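Local coordinates for Abbfa_003403 (Acinetobacter baumannii, PDB 4ZXH), which is a four-domain nonribosomal peptide synthetase that probably activates an amino acid, condenses it with an upstream acyl group and releases the product through its thioesterase domain, at residues A[876-890]-A[927-941]. Sequence-based numbering, arbitrary orientation.
Sequences FRIELGEIENVLKQI and NLQIHLPAYMVPSAF
Val886 and Leu887 of helix 880-888 meet Leu928 of helix 921-931, and Ile883 meets Leu932 and Met936, in the small alpha/beta C-terminal subdomain of the adenylation domain, the mobile part of ANL-family enzymes. The axes of segments 880-888 and 927-931 lie at 122° to each other, 10.4 Å apart at their closest, and the helices are joined by side-chain packing. Val886 straddles two leucines: CG1, anti to the backbone N (chi1 171°), lies 3.5 Å from Leu928 CD2 and also touches CB of His931, while the Val886 and Leu932 side chains run past each other in opposite directions, CG2 to CD2. Leu887 reaches Leu928 from beside Val886, its CD2 3.6 Å from Leu928 CD1, and approaches the Phe941 ring at its edge. Leu887 also touches Ala896 and Val898 of strand 893-903 and Ala912 of strand 907-916, in the sheet to which strand 940-943 belongs.

Ile883 fills the centre with separate branches. Its side chain and that of Leu932 cross at about a right angle, CG2 against CD1, and CG2 also touches the ring of Pro938. CD1 lies against the backbone O of Met936; the bend of Met936 at chi3 (71°) brings its CE 3.9 Å from Ile883 CG1 and beside CB of Glu882.

Aromatic packing extends the contact past the helix start. The Phe876 and Tyr935 rings, centroids 5.4 Å apart, meet obliquely, and Ile878 CD1 lies at the edge of both. Tyr935 OH is hydrogen-bonded to Arg221 and its backbone N to Asp347, linking this subdomain to the condensation domain.

Within 876-890 a salt bridge joins the poorly ordered Arg877, through NH2, to Glu879 OE2 (2.9 Å), nearly along the carboxylate C-O axis, and His864 ND1 binds that same oxygen.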
loop_
_atom_site.group_PDB
_atom_site.type_symbol
_atom_site.label_atom_id
_atom_site.label_comp_id
_atom_site.label_asym_id
_atom_site.label_seq_id
_atom_site.Cartn_x
_atom_site.Cartn_y
_atom_site.Cartn_z
ATOM N N PHE A 876 10.688 5.796 -6.887
ATOM C CA PHE A 876 10.679 5.433 -5.467
ATOM C C PHE A 876 10.980 3.952 -5.321
ATOM O O PHE A 876 11.001 3.230 -6.305
ATOM C CB PHE A 876 9.334 5.756 -4.809
ATOM C CG PHE A 876 8.154 5.144 -5.509
ATOM C CD1 PHE A 876 7.681 3.896 -5.143
ATOM C CD2 PHE A 876 7.509 5.829 -6.537
ATOM C CE1 PHE A 876 6.597 3.349 -5.793
ATOM C CE2 PHE A 876 6.420 5.286 -7.189
ATOM C CZ PHE A 876 5.967 4.050 -6.824
ATOM N N ARG A 877 11.214 3.491 -4.100
ATOM C CA ARG A 877 11.595 2.099 -3.923
ATOM C C ARG A 877 10.512 1.319 -3.172
ATOM O O ARG A 877 9.716 1.896 -2.445
ATOM C CB ARG A 877 12.944 2.003 -3.212
ATOM C CG ARG A 877 12.976 2.595 -1.816
ATOM C CD ARG A 877 14.357 2.411 -1.193
ATOM N NE ARG A 877 14.688 0.990 -1.053
ATOM C CZ ARG A 877 14.329 0.226 -0.024
ATOM N NH1 ARG A 877 13.625 0.745 0.981
ATOM N NH2 ARG A 877 14.676 -1.057 -0.003
ATOM N N ILE A 878 10.484 0.004 -3.385
ATOM C CA ILE A 878 9.450 -0.873 -2.843
ATOM C C ILE A 878 10.088 -1.930 -1.946
ATOM O O ILE A 878 11.179 -2.413 -2.238
ATOM C CB ILE A 878 8.650 -1.600 -3.970
ATOM C CG1 ILE A 878 8.057 -0.611 -4.973
ATOM C CG2 ILE A 878 7.525 -2.445 -3.393
ATOM C CD1 ILE A 878 6.805 0.037 -4.495
ATOM N N GLU A 879 9.412 -2.282 -0.858
ATOM C CA GLU A 879 9.791 -3.442 -0.063
ATOM C C GLU A 879 9.012 -4.675 -0.528
ATOM O O GLU A 879 7.940 -4.971 0.016
ATOM C CB GLU A 879 9.529 -3.185 1.421
ATOM C CG GLU A 879 10.665 -2.502 2.126
ATOM C CD GLU A 879 11.947 -3.310 2.074
ATOM O OE1 GLU A 879 11.906 -4.524 2.379
ATOM O OE2 GLU A 879 12.997 -2.730 1.725
ATOM N N LEU A 880 9.551 -5.396 -1.512
ATOM C CA LEU A 880 8.817 -6.490 -2.165
ATOM C C LEU A 880 8.230 -7.496 -1.170
ATOM O O LEU A 880 7.100 -7.953 -1.327
ATOM C CB LEU A 880 9.724 -7.211 -3.166
ATOM C CG LEU A 880 10.153 -6.330 -4.342
ATOM C CD1 LEU A 880 11.231 -6.990 -5.183
ATOM C CD2 LEU A 880 8.941 -5.951 -5.193
ATOM N N GLY A 881 8.984 -7.807 -0.127
ATOM C CA GLY A 881 8.544 -8.779 0.858
ATOM C C GLY A 881 7.278 -8.412 1.615
ATOM O O GLY A 881 6.570 -9.297 2.095
ATOM N N GLU A 882 6.974 -7.121 1.734
ATOM C CA GLU A 882 5.738 -6.746 2.403
ATOM C C GLU A 882 4.564 -7.161 1.537
ATOM O O GLU A 882 3.548 -7.666 2.042
ATOM C CB GLU A 882 5.697 -5.260 2.694
ATOM C CG GLU A 882 6.800 -4.816 3.629
ATOM C CD GLU A 882 6.782 -3.328 3.875
ATOM O OE1 GLU A 882 5.867 -2.658 3.351
ATOM O OE2 GLU A 882 7.679 -2.830 4.589
ATOM N N ILE A 883 4.705 -6.980 0.225
ATOM C CA ILE A 883 3.688 -7.489 -0.687
ATOM C C ILE A 883 3.580 -9.012 -0.575
ATOM O O ILE A 883 2.475 -9.563 -0.551
ATOM C CB ILE A 883 3.986 -7.101 -2.139
ATOM C CG1 ILE A 883 4.391 -5.626 -2.222
ATOM C CG2 ILE A 883 2.789 -7.404 -3.048
ATOM C CD1 ILE A 883 4.735 -5.168 -3.636
ATOM N N GLU A 884 4.721 -9.695 -0.486
ATOM C CA GLU A 884 4.723 -11.165 -0.399
ATOM C C GLU A 884 4.016 -11.662 0.860
ATOM O O GLU A 884 3.269 -12.641 0.807
ATOM C CB GLU A 884 6.152 -11.706 -0.464
ATOM C CG GLU A 884 6.796 -11.485 -1.830
ATOM C CD GLU A 884 8.295 -11.736 -1.870
ATOM O OE1 GLU A 884 8.910 -12.021 -0.812
ATOM O OE2 GLU A 884 8.861 -11.629 -2.984
ATOM N N ASN A 885 4.221 -10.961 1.977
ATOM C CA ASN A 885 3.558 -11.305 3.229
ATOM C C ASN A 885 2.041 -11.158 3.162
ATOM O O ASN A 885 1.311 -12.018 3.682
ATOM C CB ASN A 885 4.115 -10.466 4.379
ATOM C CG ASN A 885 5.460 -10.989 4.889
ATOM O OD1 ASN A 885 5.733 -12.197 4.846
ATOM N ND2 ASN A 885 6.309 -10.082 5.361
ATOM N N VAL A 886 1.556 -10.093 2.517
ATOM C CA VAL A 886 0.111 -9.901 2.428
ATOM C C VAL A 886 -0.513 -11.011 1.560
ATOM O O VAL A 886 -1.556 -11.569 1.909
ATOM C CB VAL A 886 -0.272 -8.505 1.866
ATOM C CG1 VAL A 886 -1.748 -8.449 1.589
ATOM C CG2 VAL A 886 0.085 -7.408 2.848
ATOM N N LEU A 887 0.135 -11.344 0.447
ATOM C CA LEU A 887 -0.341 -12.426 -0.403
ATOM C C LEU A 887 -0.394 -13.768 0.343
ATOM O O LEU A 887 -1.373 -14.493 0.251
ATOM C CB LEU A 887 0.548 -12.545 -1.633
ATOM C CG LEU A 887 0.295 -11.537 -2.750
ATOM C CD1 LEU A 887 1.461 -11.522 -3.737
ATOM C CD2 LEU A 887 -0.983 -11.863 -3.468
ATOM N N LYS A 888 0.650 -14.097 1.094
ATOM C CA LYS A 888 0.685 -15.379 1.796
ATOM C C LYS A 888 -0.424 -15.522 2.842
ATOM O O LYS A 888 -0.721 -16.620 3.301
ATOM C CB LYS A 888 2.037 -15.582 2.472
ATOM C CG LYS A 888 3.209 -15.773 1.521
ATOM C CD LYS A 888 4.500 -15.987 2.328
ATOM C CE LYS A 888 5.662 -16.489 1.485
ATOM N NZ LYS A 888 6.588 -15.430 0.994
ATOM N N GLN A 889 -1.042 -14.413 3.214
ATOM C CA GLN A 889 -2.046 -14.439 4.278
ATOM C C GLN A 889 -3.444 -14.737 3.736
ATOM O O GLN A 889 -4.384 -14.969 4.510
ATOM C CB GLN A 889 -2.040 -13.116 5.056
ATOM C CG GLN A 889 -0.992 -13.063 6.154
ATOM C CD GLN A 889 -0.867 -11.690 6.808
ATOM O OE1 GLN A 889 -1.345 -10.677 6.283
ATOM N NE2 GLN A 889 -0.225 -11.659 7.970
ATOM N N ILE A 890 -3.580 -14.719 2.410
ATOM C CA ILE A 890 -4.764 -15.283 1.769
ATOM C C ILE A 890 -4.870 -16.799 2.024
ATOM O O ILE A 890 -3.868 -17.554 1.950
ATOM C CB ILE A 890 -4.763 -15.070 0.247
ATOM C CG1 ILE A 890 -4.235 -13.684 -0.138
ATOM C CG2 ILE A 890 -6.152 -15.319 -0.317
ATOM C CD1 ILE A 890 -5.018 -12.622 0.383
ATOM N N ASN A 927 -8.254 -8.251 -3.052
ATOM C CA ASN A 927 -7.760 -8.389 -1.687
ATOM C C ASN A 927 -6.575 -7.470 -1.389
ATOM O O ASN A 927 -6.580 -6.740 -0.391
ATOM C CB ASN A 927 -7.370 -9.840 -1.415
ATOM C CG ASN A 927 -7.101 -10.113 0.056
ATOM O OD1 ASN A 927 -6.025 -9.807 0.576
ATOM N ND2 ASN A 927 -8.074 -10.714 0.730
ATOM N N LEU A 928 -5.557 -7.509 -2.245
ATOM C CA LEU A 928 -4.387 -6.678 -2.016
ATOM C C LEU A 928 -4.750 -5.187 -2.051
ATOM O O LEU A 928 -4.183 -4.386 -1.307
ATOM C CB LEU A 928 -3.289 -6.972 -3.040
ATOM C CG LEU A 928 -2.741 -8.397 -3.147
ATOM C CD1 LEU A 928 -1.474 -8.355 -3.957
ATOM C CD2 LEU A 928 -2.479 -9.019 -1.805
ATOM N N GLN A 929 -5.698 -4.811 -2.898
ATOM C CA GLN A 929 -6.103 -3.418 -2.973
ATOM C C GLN A 929 -6.607 -2.867 -1.635
ATOM O O GLN A 929 -6.433 -1.684 -1.348
ATOM C CB GLN A 929 -7.169 -3.244 -4.041
ATOM C CG GLN A 929 -6.651 -2.665 -5.351
ATOM C CD GLN A 929 -7.625 -2.890 -6.491
ATOM O OE1 GLN A 929 -8.444 -3.808 -6.444
ATOM N NE2 GLN A 929 -7.551 -2.047 -7.515
ATOM N N ILE A 930 -7.190 -3.720 -0.802
ATOM C CA ILE A 930 -7.725 -3.252 0.461
ATOM C C ILE A 930 -6.649 -3.400 1.557
ATOM O O ILE A 930 -6.768 -2.796 2.640
ATOM C CB ILE A 930 -9.055 -4.010 0.854
ATOM C CG1 ILE A 930 -8.807 -5.385 1.459
ATOM C CG2 ILE A 930 -9.987 -4.158 -0.364
ATOM C CD1 ILE A 930 -9.079 -5.400 2.938
ATOM N N HIS A 931 -5.579 -4.146 1.270
ATOM C CA HIS A 931 -4.541 -4.415 2.292
ATOM C C HIS A 931 -3.176 -3.747 2.057
ATOM O O HIS A 931 -2.325 -3.701 2.949
ATOM C CB HIS A 931 -4.329 -5.921 2.436
ATOM C CG HIS A 931 -5.471 -6.621 3.101
ATOM N ND1 HIS A 931 -5.849 -6.362 4.403
ATOM C CD2 HIS A 931 -6.332 -7.559 2.639
ATOM C CE1 HIS A 931 -6.886 -7.117 4.715
ATOM N NE2 HIS A 931 -7.199 -7.854 3.662
ATOM N N LEU A 932 -2.979 -3.223 0.857
ATOM C CA LEU A 932 -1.733 -2.583 0.500
ATOM C C LEU A 932 -1.922 -1.122 0.119
ATOM O O LEU A 932 -3.007 -0.728 -0.322
ATOM C CB LEU A 932 -1.097 -3.346 -0.645
ATOM C CG LEU A 932 -0.496 -4.676 -0.209
ATOM C CD1 LEU A 932 0.058 -5.406 -1.403
ATOM C CD2 LEU A 932 0.609 -4.415 0.799
ATOM N N PRO A 933 -0.871 -0.307 0.297
ATOM C CA PRO A 933 -0.892 1.016 -0.336
ATOM C C PRO A 933 -1.023 0.814 -1.824
ATOM O O PRO A 933 -0.543 -0.205 -2.326
ATOM C CB PRO A 933 0.466 1.624 0.022
ATOM C CG PRO A 933 0.888 0.894 1.227
ATOM C CD PRO A 933 0.311 -0.498 1.147
ATOM N N ALA A 934 -1.647 1.757 -2.513
ATOM C CA ALA A 934 -1.921 1.611 -3.930
ATOM C C ALA A 934 -0.652 1.376 -4.739
ATOM O O ALA A 934 -0.659 0.605 -5.696
ATOM C CB ALA A 934 -2.648 2.817 -4.443
ATOM N N TYR A 935 0.442 2.025 -4.360
ATOM C CA TYR A 935 1.657 1.893 -5.151
ATOM C C TYR A 935 2.304 0.524 -4.979
ATOM O O TYR A 935 3.194 0.169 -5.738
ATOM C CB TYR A 935 2.664 3.007 -4.817
ATOM C CG TYR A 935 3.227 3.020 -3.412
ATOM C CD1 TYR A 935 2.628 3.778 -2.402
ATOM C CD2 TYR A 935 4.387 2.312 -3.099
ATOM C CE1 TYR A 935 3.155 3.811 -1.112
ATOM C CE2 TYR A 935 4.918 2.339 -1.812
ATOM C CZ TYR A 935 4.298 3.091 -0.824
ATOM O OH TYR A 935 4.826 3.106 0.449
ATOM N N MET A 936 1.842 -0.262 -4.010
ATOM C CA MET A 936 2.392 -1.599 -3.819
ATOM C C MET A 936 1.498 -2.729 -4.381
ATOM O O MET A 936 1.753 -3.914 -4.144
ATOM C CB MET A 936 2.678 -1.816 -2.331
ATOM C CG MET A 936 3.802 -0.912 -1.854
ATOM S SD MET A 936 4.148 -0.905 -0.092
ATOM C CE MET A 936 4.879 -2.530 0.107
ATOM N N VAL A 937 0.462 -2.362 -5.131
ATOM C CA VAL A 937 -0.430 -3.355 -5.721
ATOM C C VAL A 937 0.033 -3.767 -7.107
ATOM O O VAL A 937 0.082 -2.928 -8.008
ATOM C CB VAL A 937 -1.858 -2.836 -5.843
ATOM C CG1 VAL A 937 -2.721 -3.872 -6.583
ATOM C CG2 VAL A 937 -2.416 -2.511 -4.478
ATOM N N PRO A 938 0.370 -5.061 -7.285
ATOM C CA PRO A 938 0.944 -5.579 -8.535
ATOM C C PRO A 938 0.064 -5.329 -9.743
ATOM O O PRO A 938 -1.160 -5.320 -9.628
ATOM C CB PRO A 938 1.078 -7.080 -8.263
ATOM C CG PRO A 938 1.277 -7.158 -6.804
ATOM C CD PRO A 938 0.369 -6.088 -6.233
ATOM N N SER A 939 0.699 -5.119 -10.890
ATOM C CA SER A 939 -0.014 -4.925 -12.147
ATOM C C SER A 939 -0.302 -6.258 -12.851
ATOM O O SER A 939 -1.049 -6.274 -13.820
ATOM C CB SER A 939 0.783 -4.027 -13.086
ATOM O OG SER A 939 1.340 -2.933 -12.389
ATOM N N ALA A 940 0.290 -7.358 -12.370
ATOM C CA ALA A 940 0.100 -8.674 -12.991
ATOM C C ALA A 940 0.210 -9.830 -11.989
ATOM O O ALA A 940 1.003 -9.793 -11.053
ATOM C CB ALA A 940 1.087 -8.869 -14.123
ATOM N N PHE A 941 -0.619 -10.845 -12.200
ATOM C CA PHE A 941 -0.692 -12.017 -11.331
ATOM C C PHE A 941 -0.573 -13.252 -12.193
ATOM O O PHE A 941 -1.284 -13.395 -13.178
ATOM C CB PHE A 941 -2.003 -12.040 -10.545
ATOM C CG PHE A 941 -2.139 -10.906 -9.566
ATOM C CD1 PHE A 941 -1.875 -11.102 -8.214
ATOM C CD2 PHE A 941 -2.523 -9.636 -9.999
ATOM C CE1 PHE A 941 -1.998 -10.047 -7.302
ATOM C CE2 PHE A 941 -2.639 -8.572 -9.097
ATOM C CZ PHE A 941 -2.378 -8.777 -7.744
#